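Local structure of NADPH-ferredoxin reductase FprA (Mycobacterium tuberculosis, 1LQT) at residues A25-E30 / D73-F78. The protein is an FAD-dependent oxidoreductase that transfers electrons between NADPH and ferredoxin and may supply electrons to P450 systems. Numbering follows the deposited sequence.
Sequences AADTTE and DPRFRF
A salt-bridge network of D27, R75 and D73 lies at the surface of the FAD-binding Rossmann-type domain, away from the cofactors, and joins the C-terminal part of helix 13-28 to the turn that leads into strand 76-80. The nearest CA pair, A26 and R75, is 10.5 Å apart, so the long arginine bridges the interval. Its guanidinium meets D27 end-on: R75 NH1 and R75 NH2 both donate to D27 OD1, each at 2.9 Å. Sharing one oxygen bends both bonds, to 137° at the hydrogen for R75 NH1, and a weak third one runs from NH2 to OD2. Carboxylate and guanidinium planes lie 19° apart. Beside this pair, A26 CB packs obliquely at 3.7 Å from R75 NH1.

D73 takes the side edge of the same guanidinium, one oxygen to each nitrogen. R75 NE to D73 OD1 is 2.9 Å. R75 NH2 reaches D73 OD2 at 2.8 Å. Both bonds are nearly straight and in the guanidinium plane, though out of the carboxylate plane, on its syn side. A bend at chi3 (-68°) folds the arginine back to this carboxylate. D73 OD1 also accepts from R75 N, closing an Asx turn within the type I turn D73–F76, while R75 pairs through its backbone with V36 of strand 34-40. Held along two edges, the guanidinium is restrained in rotation, and its positive charge probably offsets the repulsion between D27 and D73.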
loop_
_atom_site.group_PDB
_atom_site.type_symbol
_atom_site.label_atom_id
_atom_site.label_comp_id
_atom_site.label_asym_id
_atom_site.label_seq_id
_atom_site.Cartn_x
_atom_site.Cartn_y
_atom_site.Cartn_z
ATOM N N ALA A 25 19.173 14.810 12.547
ATOM C CA ALA A 25 19.386 15.146 13.948
ATOM C C ALA A 25 20.883 15.079 14.281
ATOM O O ALA A 25 21.428 15.992 14.917
ATOM C CB ALA A 25 18.600 14.229 14.830
ATOM N N ALA A 26 21.536 14.000 13.899
ATOM C CA ALA A 26 22.966 13.884 14.122
ATOM C C ALA A 26 23.742 15.009 13.431
ATOM O O ALA A 26 24.653 15.617 14.025
ATOM C CB ALA A 26 23.460 12.555 13.676
ATOM N N ASP A 27 23.357 15.312 12.199
ATOM C CA ASP A 27 24.103 16.307 11.448
ATOM C C ASP A 27 23.991 17.694 12.034
ATOM O O ASP A 27 24.862 18.543 11.813
ATOM C CB ASP A 27 23.615 16.356 10.005
ATOM C CG ASP A 27 23.970 15.132 9.208
ATOM O OD1 ASP A 27 24.851 14.359 9.627
ATOM O OD2 ASP A 27 23.421 14.911 8.109
ATOM N N THR A 28 22.931 17.945 12.787
ATOM C CA THR A 28 22.668 19.278 13.299
ATOM C C THR A 28 22.811 19.406 14.809
ATOM O O THR A 28 22.492 20.460 15.365
ATOM C CB THR A 28 21.234 19.738 12.952
ATOM O OG1 THR A 28 20.259 18.826 13.495
ATOM C CG2 THR A 28 20.991 19.792 11.454
ATOM N N THR A 29 23.333 18.380 15.461
ATOM C CA THR A 29 23.423 18.358 16.913
ATOM C C THR A 29 24.763 17.877 17.368
ATOM O O THR A 29 25.217 16.810 17.017
ATOM C CB THR A 29 22.356 17.435 17.488
ATOM O OG1 THR A 29 21.066 17.794 16.960
ATOM C CG2 THR A 29 22.261 17.575 19.009
ATOM N N GLU A 30 25.424 18.693 18.185
ATOM C CA GLU A 30 26.693 18.303 18.765
ATOM C C GLU A 30 26.517 17.141 19.726
ATOM O O GLU A 30 25.474 17.022 20.392
ATOM C CB GLU A 30 27.321 19.486 19.511
ATOM C CG GLU A 30 27.446 20.741 18.666
ATOM C CD GLU A 30 28.602 20.684 17.687
ATOM O OE1 GLU A 30 29.351 19.677 17.690
ATOM O OE2 GLU A 30 28.775 21.659 16.912
ATOM N N ASP A 73 24.402 7.323 2.525
ATOM C CA ASP A 73 25.113 7.758 3.704
ATOM C C ASP A 73 25.902 6.605 4.288
ATOM O O ASP A 73 25.368 5.529 4.446
ATOM C CB ASP A 73 24.104 8.253 4.735
ATOM C CG ASP A 73 24.726 9.095 5.788
ATOM O OD1 ASP A 73 25.553 8.557 6.556
ATOM O OD2 ASP A 73 24.422 10.309 5.910
ATOM N N PRO A 74 27.187 6.814 4.600
ATOM C CA PRO A 74 27.969 5.733 5.175
ATOM C C PRO A 74 27.462 5.209 6.514
ATOM O O PRO A 74 27.837 4.118 6.916
ATOM C CB PRO A 74 29.372 6.359 5.315
ATOM C CG PRO A 74 29.161 7.746 5.358
ATOM C CD PRO A 74 28.014 8.008 4.388
ATOM N N ARG A 75 26.614 5.968 7.185
ATOM C CA ARG A 75 26.063 5.546 8.475
ATOM C C ARG A 75 24.851 4.617 8.324
ATOM O O ARG A 75 24.334 4.124 9.306
ATOM C CB ARG A 75 25.622 6.792 9.229
ATOM C CG ARG A 75 26.775 7.734 9.597
ATOM C CD ARG A 75 26.315 9.044 10.152
ATOM N NE ARG A 75 25.655 9.852 9.144
ATOM C CZ ARG A 75 25.178 11.065 9.353
ATOM N NH1 ARG A 75 25.242 11.642 10.548
ATOM N NH2 ARG A 75 24.617 11.724 8.357
ATOM N N PHE A 76 24.407 4.419 7.083
ATOM C CA PHE A 76 23.215 3.645 6.754
ATOM C C PHE A 76 23.594 2.316 6.141
ATOM O O PHE A 76 24.448 2.275 5.243
ATOM C CB PHE A 76 22.410 4.444 5.728
ATOM C CG PHE A 76 21.155 3.771 5.261
ATOM C CD1 PHE A 76 21.177 2.857 4.244
ATOM C CD2 PHE A 76 19.932 4.127 5.808
ATOM C CE1 PHE A 76 19.978 2.250 3.833
ATOM C CE2 PHE A 76 18.765 3.549 5.397
ATOM C CZ PHE A 76 18.791 2.614 4.444
ATOM N N ARG A 77 22.918 1.247 6.571
ATOM C CA ARG A 77 23.062 -0.069 5.961
ATOM C C ARG A 77 21.651 -0.627 5.706
ATOM O O ARG A 77 20.743 -0.410 6.500
ATOM C CB ARG A 77 23.827 -1.034 6.853
ATOM C CG ARG A 77 25.234 -0.596 7.166
ATOM C CD ARG A 77 26.085 -1.637 7.871
ATOM N NE ARG A 77 25.509 -2.024 9.160
ATOM C CZ ARG A 77 26.133 -2.796 10.038
ATOM N NH1 ARG A 77 27.321 -3.276 9.745
ATOM N NH2 ARG A 77 25.568 -3.097 11.185
ATOM N N PHE A 78 21.528 -1.383 4.623
ATOM C CA PHE A 78 20.319 -2.105 4.259
ATOM C C PHE A 78 20.556 -3.605 4.289
ATOM O O PHE A 78 21.560 -4.084 3.789
ATOM C CB PHE A 78 19.923 -1.713 2.844
ATOM C CG PHE A 78 18.721 -2.455 2.277
ATOM C CD1 PHE A 78 17.439 -2.088 2.626
ATOM C CD2 PHE A 78 18.874 -3.464 1.339
ATOM C CE1 PHE A 78 16.365 -2.734 2.061
ATOM C CE2 PHE A 78 17.799 -4.107 0.777
ATOM C CZ PHE A 78 16.538 -3.754 1.133
#